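Long-range contacts in mosquitocidal toxin (Lysinibacillus sphaericus, PDB 2VSE), which kills mosquitoes, probably by ADP-ribosylating target proteins, and carries ricin-B-like lectin domains that are likely to bind carbohydrate: residues D559-F564 against H692-N697; Q646-F651 against K687-H692. All coordinates share one frame; numbering follows the deposited sequence.

Contact 1: D559-F564 against H692-N697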
loop_
_atom_site.group_PDB
_atom_site.type_symbol
_atom_site.label_atom_id
_atom_site.label_comp_id
_atom_site.label_asym_id
_atom_site.label_seq_id
_atom_site.Cartn_x
_atom_site.Cartn_y
_atom_site.Cartn_z
ATOM N N ASP A 559 1.822 -14.405 -14.672
ATOM C CA ASP A 559 1.710 -15.419 -15.710
ATOM C C ASP A 559 1.499 -16.788 -15.062
ATOM O O ASP A 559 2.052 -17.075 -13.993
ATOM C CB ASP A 559 2.979 -15.462 -16.573
ATOM C CG ASP A 559 3.182 -14.201 -17.438
ATOM O OD1 ASP A 559 2.370 -13.255 -17.417
ATOM O OD2 ASP A 559 4.189 -14.158 -18.164
ATOM N N GLY A 560 0.694 -17.625 -15.707
ATOM C CA GLY A 560 0.426 -18.953 -15.203
ATOM C C GLY A 560 -0.772 -19.579 -15.882
ATOM O O GLY A 560 -1.307 -19.035 -16.861
ATOM N N ILE A 561 -1.177 -20.738 -15.367
ATOM C CA ILE A 561 -2.342 -21.440 -15.874
ATOM C C ILE A 561 -3.521 -21.159 -14.955
ATOM O O ILE A 561 -3.413 -21.273 -13.726
ATOM C CB ILE A 561 -2.090 -22.953 -16.024
ATOM C CG1 ILE A 561 -0.870 -23.193 -16.919
ATOM C CG2 ILE A 561 -3.332 -23.650 -16.579
ATOM C CD1 ILE A 561 -0.436 -24.639 -17.007
ATOM N N TYR A 562 -4.639 -20.785 -15.566
ATOM C CA TYR A 562 -5.765 -20.234 -14.847
ATOM C C TYR A 562 -7.063 -20.850 -15.307
ATOM O O TYR A 562 -7.169 -21.337 -16.432
ATOM C CB TYR A 562 -5.859 -18.731 -15.116
ATOM C CG TYR A 562 -4.847 -17.858 -14.402
ATOM C CD1 TYR A 562 -5.149 -17.299 -13.164
ATOM C CD2 TYR A 562 -3.608 -17.563 -14.975
ATOM C CE1 TYR A 562 -4.249 -16.482 -12.508
ATOM C CE2 TYR A 562 -2.693 -16.737 -14.321
ATOM C CZ TYR A 562 -3.028 -16.198 -13.084
ATOM O OH TYR A 562 -2.154 -15.380 -12.385
ATOM N N GLN A 563 -8.051 -20.815 -14.420
ATOM C CA GLN A 563 -9.439 -20.964 -14.810
ATOM C C GLN A 563 -10.133 -19.663 -14.471
ATOM O O GLN A 563 -9.759 -18.977 -13.506
ATOM C CB GLN A 563 -10.078 -22.109 -14.057
ATOM C CG GLN A 563 -9.411 -23.422 -14.316
ATOM C CD GLN A 563 -10.240 -24.578 -13.813
ATOM O OE1 GLN A 563 -10.324 -24.810 -12.611
ATOM N NE2 GLN A 563 -10.869 -25.300 -14.727
ATOM N N PHE A 564 -11.133 -19.317 -15.267
ATOM C CA PHE A 564 -11.963 -18.139 -15.012
ATOM C C PHE A 564 -13.318 -18.590 -14.483
ATOM O O PHE A 564 -14.114 -19.159 -15.220
ATOM C CB PHE A 564 -12.136 -17.324 -16.294
ATOM C CG PHE A 564 -10.847 -16.933 -16.930
ATOM C CD1 PHE A 564 -10.321 -15.658 -16.734
ATOM C CD2 PHE A 564 -10.141 -17.836 -17.722
ATOM C CE1 PHE A 564 -9.120 -15.288 -17.323
ATOM C CE2 PHE A 564 -8.933 -17.480 -18.307
ATOM C CZ PHE A 564 -8.425 -16.204 -18.113
ATOM N N HIS A 692 -5.760 -19.735 -10.008
ATOM C CA HIS A 692 -4.420 -19.890 -10.456
ATOM C C HIS A 692 -4.008 -21.319 -10.099
ATOM O O HIS A 692 -3.591 -21.593 -8.973
ATOM C CB HIS A 692 -3.543 -18.848 -9.759
ATOM C CG HIS A 692 -2.141 -18.796 -10.272
ATOM N ND1 HIS A 692 -1.124 -18.177 -9.579
ATOM C CD2 HIS A 692 -1.579 -19.294 -11.398
ATOM C CE1 HIS A 692 0.002 -18.289 -10.260
ATOM N NE2 HIS A 692 -0.247 -18.968 -11.364
ATOM N N LEU A 693 -4.148 -22.225 -11.064
ATOM C CA LEU A 693 -3.899 -23.662 -10.846
ATOM C C LEU A 693 -2.437 -23.896 -10.560
ATOM O O LEU A 693 -2.055 -24.760 -9.777
ATOM C CB LEU A 693 -4.290 -24.467 -12.085
ATOM C CG LEU A 693 -5.773 -24.458 -12.425
ATOM C CD1 LEU A 693 -6.010 -24.646 -13.900
ATOM C CD2 LEU A 693 -6.492 -25.517 -11.620
ATOM N N ASN A 694 -1.637 -23.072 -11.205
ATOM C CA ASN A 694 -0.196 -23.159 -11.223
ATOM C C ASN A 694 0.471 -22.665 -9.923
ATOM O O ASN A 694 1.690 -22.714 -9.794
ATOM C CB ASN A 694 0.278 -22.290 -12.404
ATOM C CG ASN A 694 1.468 -22.865 -13.103
ATOM O OD1 ASN A 694 2.424 -22.155 -13.414
ATOM N ND2 ASN A 694 1.435 -24.173 -13.349
ATOM N N SER A 695 -0.319 -22.191 -8.963
ATOM C CA SER A 695 0.230 -21.373 -7.868
ATOM C C SER A 695 0.923 -22.152 -6.748
ATOM O O SER A 695 1.164 -23.356 -6.858
ATOM C CB SER A 695 -0.862 -20.471 -7.277
ATOM O OG SER A 695 -1.690 -21.185 -6.369
ATOM N N SER A 696 1.236 -21.432 -5.670
ATOM C CA SER A 696 1.782 -22.016 -4.459
ATOM C C SER A 696 0.841 -21.874 -3.263
ATOM O O SER A 696 1.240 -22.170 -2.126
ATOM C CB SER A 696 3.104 -21.359 -4.119
ATOM O OG SER A 696 2.935 -19.952 -3.998
ATOM N N ASN A 697 -0.406 -21.450 -3.480
ATOM C CA ASN A 697 -1.350 -21.404 -2.359
ATOM C C ASN A 697 -2.012 -22.762 -2.121
ATOM O O ASN A 697 -3.232 -22.913 -2.276
ATOM C CB ASN A 697 -2.404 -20.295 -2.525
ATOM C CG ASN A 697 -1.931 -18.943 -1.993
ATOM O OD1 ASN A 697 -2.322 -18.527 -0.899
ATOM N ND2 ASN A 697 -1.103 -18.250 -2.770
#
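The imidazole of His692 lies on the phenol ring of Tyr562 in an offset stack, with centroids 4.6 Å apart and planes only 12° from parallel. The pair joins the first and last strands of a beta-trefoil domain. Slippage between the rings puts Tyr562 OH over the centre of the imidazole, while His692 CD2 lies over the rim of the tyrosine. The opposite face of the imidazole is covered by its own chain, which turns back so that Ser695 N lies 3.9 Å above the ring centre. At the edge, and in the ring plane, the carbonyl Ile561 O comes 3.6 Å from His692 CD2.

Tyr562 and His692 form an antiparallel non-hydrogen-bonded pair, which places both side chains on one face of the sheet. With its CG anti to the backbone N (chi1 -173°), the histidine brings its ring beside Gly560, whose lack of a side chain leaves room for it: His692 NE2 comes to 3.9 Å from Gly560 CA. Tyr562 OH is bonded to Gln558 O, which fixes the far end of the ring.

Immediately after the strand, a type I turn from His692 to Ser695 leads the chain away. Beyond the turn, Asn697 OD1 accepts from the backbone of Glu95 and Asp96 in the ADP-ribosyltransferase part. Within the contact, Leu693 N donates to Ile561 O at 2.9 Å, a bent bond with 135° at the hydrogen. Gln563 has apolar methylenes for the leucine and a polar end held by Arg691 and Asn588. The branched Leu693 packs beside the bent bond, and its CD1 meets both Ile561 CG2 and, at 3.6 Å, Gln563 CG.

Contact 2: Q646-F651 against K687-H692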
loop_
_atom_site.group_PDB
_atom_site.type_symbol
_atom_site.label_atom_id
_atom_site.label_comp_id
_atom_site.label_asym_id
_atom_site.label_seq_id
_atom_site.Cartn_x
_atom_site.Cartn_y
_atom_site.Cartn_z
ATOM N N GLN A 646 -11.327 -5.924 -8.949
ATOM C CA GLN A 646 -12.546 -5.350 -8.369
ATOM C C GLN A 646 -12.478 -5.401 -6.845
ATOM O O GLN A 646 -11.668 -6.135 -6.287
ATOM C CB GLN A 646 -13.780 -6.086 -8.904
ATOM C CG GLN A 646 -13.873 -6.142 -10.444
ATOM C CD GLN A 646 -14.029 -4.765 -11.091
ATOM O OE1 GLN A 646 -15.065 -4.110 -10.947
ATOM N NE2 GLN A 646 -12.997 -4.323 -11.805
ATOM N N THR A 647 -13.312 -4.612 -6.173
ATOM C CA THR A 647 -13.259 -4.480 -4.708
ATOM C C THR A 647 -13.589 -5.788 -3.975
ATOM O O THR A 647 -13.312 -5.941 -2.779
ATOM C CB THR A 647 -14.195 -3.350 -4.203
ATOM O OG1 THR A 647 -15.521 -3.572 -4.692
ATOM C CG2 THR A 647 -13.716 -1.992 -4.680
ATOM N N ASP A 648 -14.188 -6.725 -4.693
ATOM C CA ASP A 648 -14.594 -7.981 -4.091
ATOM C C ASP A 648 -13.606 -9.115 -4.402
ATOM O O ASP A 648 -13.879 -10.286 -4.113
ATOM C CB ASP A 648 -16.024 -8.346 -4.527
ATOM C CG ASP A 648 -16.161 -8.547 -6.045
ATOM O OD1 ASP A 648 -15.151 -8.523 -6.784
ATOM O OD2 ASP A 648 -17.308 -8.742 -6.504
ATOM N N GLY A 649 -12.476 -8.760 -5.009
ATOM C CA GLY A 649 -11.393 -9.711 -5.287
ATOM C C GLY A 649 -11.464 -10.330 -6.668
ATOM O O GLY A 649 -10.542 -11.039 -7.091
ATOM N N SER A 650 -12.554 -10.068 -7.380
ATOM C CA SER A 650 -12.707 -10.589 -8.734
ATOM C C SER A 650 -12.022 -9.668 -9.738
ATOM O O SER A 650 -11.487 -8.611 -9.376
ATOM C CB SER A 650 -14.185 -10.749 -9.092
ATOM O OG SER A 650 -14.827 -9.481 -9.192
ATOM N N PHE A 651 -12.053 -10.076 -11.005
ATOM C CA PHE A 651 -11.471 -9.307 -12.096
ATOM C C PHE A 651 -12.478 -9.067 -13.205
ATOM O O PHE A 651 -13.418 -9.841 -13.405
ATOM C CB PHE A 651 -10.251 -10.019 -12.696
ATOM C CG PHE A 651 -9.022 -9.928 -11.841
ATOM C CD1 PHE A 651 -8.022 -9.008 -12.142
ATOM C CD2 PHE A 651 -8.877 -10.743 -10.718
ATOM C CE1 PHE A 651 -6.903 -8.898 -11.348
ATOM C CE2 PHE A 651 -7.751 -10.648 -9.915
ATOM C CZ PHE A 651 -6.763 -9.726 -10.223
ATOM N N LYS A 687 -17.863 -10.245 -14.184
ATOM C CA LYS A 687 -16.745 -10.372 -13.273
ATOM C C LYS A 687 -16.383 -11.835 -13.053
ATOM O O LYS A 687 -17.250 -12.716 -13.056
ATOM C CB LYS A 687 -17.056 -9.648 -11.960
ATOM C CG LYS A 687 -17.218 -8.131 -12.119
ATOM C CD LYS A 687 -18.103 -7.516 -11.051
ATOM C CE LYS A 687 -17.574 -7.773 -9.644
ATOM N NZ LYS A 687 -18.525 -7.315 -8.596
ATOM N N TRP A 688 -15.091 -12.083 -12.875
ATOM C CA TRP A 688 -14.572 -13.433 -12.759
ATOM C C TRP A 688 -13.602 -13.533 -11.600
ATOM O O TRP A 688 -12.819 -12.612 -11.354
ATOM C CB TRP A 688 -13.843 -13.852 -14.041
ATOM C CG TRP A 688 -14.648 -13.724 -15.326
ATOM C CD1 TRP A 688 -14.889 -12.581 -16.032
ATOM C CD2 TRP A 688 -15.260 -14.782 -16.064
ATOM N NE1 TRP A 688 -15.628 -12.858 -17.149
ATOM C CE2 TRP A 688 -15.873 -14.203 -17.193
ATOM C CE3 TRP A 688 -15.371 -16.166 -15.870
ATOM C CZ2 TRP A 688 -16.591 -14.960 -18.129
ATOM C CZ3 TRP A 688 -16.078 -16.918 -16.807
ATOM C CH2 TRP A 688 -16.679 -16.309 -17.917
ATOM N N TYR A 689 -13.674 -14.647 -10.883
ATOM C CA TYR A 689 -12.644 -15.001 -9.922
ATOM C C TYR A 689 -11.630 -15.903 -10.637
ATOM O O TYR A 689 -12.015 -16.785 -11.434
ATOM C CB TYR A 689 -13.240 -15.723 -8.711
ATOM C CG TYR A 689 -14.023 -14.846 -7.757
ATOM C CD1 TYR A 689 -13.391 -13.834 -7.045
ATOM C CD2 TYR A 689 -15.390 -15.061 -7.518
ATOM C CE1 TYR A 689 -14.085 -13.031 -6.162
ATOM C CE2 TYR A 689 -16.090 -14.265 -6.622
ATOM C CZ TYR A 689 -15.419 -13.250 -5.955
ATOM O OH TYR A 689 -16.060 -12.433 -5.050
ATOM N N LEU A 690 -10.347 -15.686 -10.350
ATOM C CA LEU A 690 -9.273 -16.430 -11.001
ATOM C C LEU A 690 -8.785 -17.583 -10.140
ATOM O O LEU A 690 -8.413 -17.385 -8.999
ATOM C CB LEU A 690 -8.087 -15.502 -11.342
ATOM C CG LEU A 690 -8.333 -14.357 -12.334
ATOM C CD1 LEU A 690 -7.110 -13.455 -12.482
ATOM C CD2 LEU A 690 -8.712 -14.910 -13.676
ATOM N N ARG A 691 -8.808 -18.792 -10.684
ATOM C CA ARG A 691 -8.116 -19.905 -10.046
ATOM C C ARG A 691 -6.801 -20.049 -10.753
ATOM O O ARG A 691 -6.732 -20.404 -11.937
ATOM C CB ARG A 691 -8.895 -21.213 -10.086
ATOM C CG ARG A 691 -8.116 -22.400 -9.522
ATOM C CD ARG A 691 -9.028 -23.457 -8.857
ATOM N NE ARG A 691 -10.204 -23.752 -9.670
ATOM C CZ ARG A 691 -11.470 -23.673 -9.262
ATOM N NH1 ARG A 691 -11.774 -23.353 -8.022
ATOM N NH2 ARG A 691 -12.438 -23.956 -10.110
ATOM N N HIS A 692 -5.760 -19.735 -10.008
ATOM C CA HIS A 692 -4.420 -19.890 -10.456
ATOM C C HIS A 692 -4.008 -21.319 -10.099
ATOM O O HIS A 692 -3.591 -21.593 -8.973
ATOM C CB HIS A 692 -3.543 -18.848 -9.759
ATOM C CG HIS A 692 -2.141 -18.796 -10.272
ATOM N ND1 HIS A 692 -1.124 -18.177 -9.579
ATOM C CD2 HIS A 692 -1.579 -19.294 -11.398
ATOM C CE1 HIS A 692 0.002 -18.289 -10.260
ATOM N NE2 HIS A 692 -0.247 -18.968 -11.364
HETATM O O HOH W 1 -9.869 -13.769 -8.604
#
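Phe651 and Trp688 form a single antiparallel hydrogen-bonded bridge: Phe651 N donates to Trp688 O at 2.7 Å, and Trp688 N returns the bond to Phe651 O. Both faces of the strand pack closely. On one, Leu690 CD1 sits over the Phe651 ring, 4.0 Å from its centroid; on the other, Ser650 CB makes the same kind of CH-pi contact with Tyr689. A serine suits this place because its small CB fits over the phenol while its hydroxyl is used elsewhere. Tyr689 OH donates to Asp648 O from above the carbonyl plane, and Phe787 stacks on the tyrosine ring. A water accepts from Leu690 N at 2.6 Å and lies near Gly649 O.

Toward solvent the contact is polar and carbon contacts are sparse: Gln646 CG comes no nearer than 4.1 Å to Lys687 CE. There the type I turn from Gln646 to Gly649 carries Asp648, and Gly649 adopts the positive phi (94°) that glycine tolerates. Lys687 passes Ser650 OG, bends at chi3 (58°), and brings NZ to Asp648 OD2 at 2.8 Å, meeting the carboxylate from above its plane; Asn684 is a second partner of NZ. The other oxygen, OD1, takes Ser650 OG on its syn lone pair and Ser650 N in an Asx turn. With three donors, one of them cationic, the carboxylate is probably kept ionised and its rotation fixed.

In the fold
Strand 688-692 is common to both contacts. In contact 1 its last residue meets strand 560-566, its neighbour in the sheet, while in contact 2 a single bridge from its beginning to the start of strand 651-655 brings the two outermost strands together, consistent with the closed barrel of a beta-trefoil. The centres lie 13 Å apart, and Gln563 N probably bonds to Arg691 O at 2.8 Å between them. Contact 2 is the more buried and combines paired backbones and CH-pi packing with a salt bridge. Contact 1 is partly buried, depends on a ring stack and one bent backbone bond, and runs into a partly exposed loop leading to strand 701-707. Along the chain, contact 2 is nested within the loop closed by contact 1.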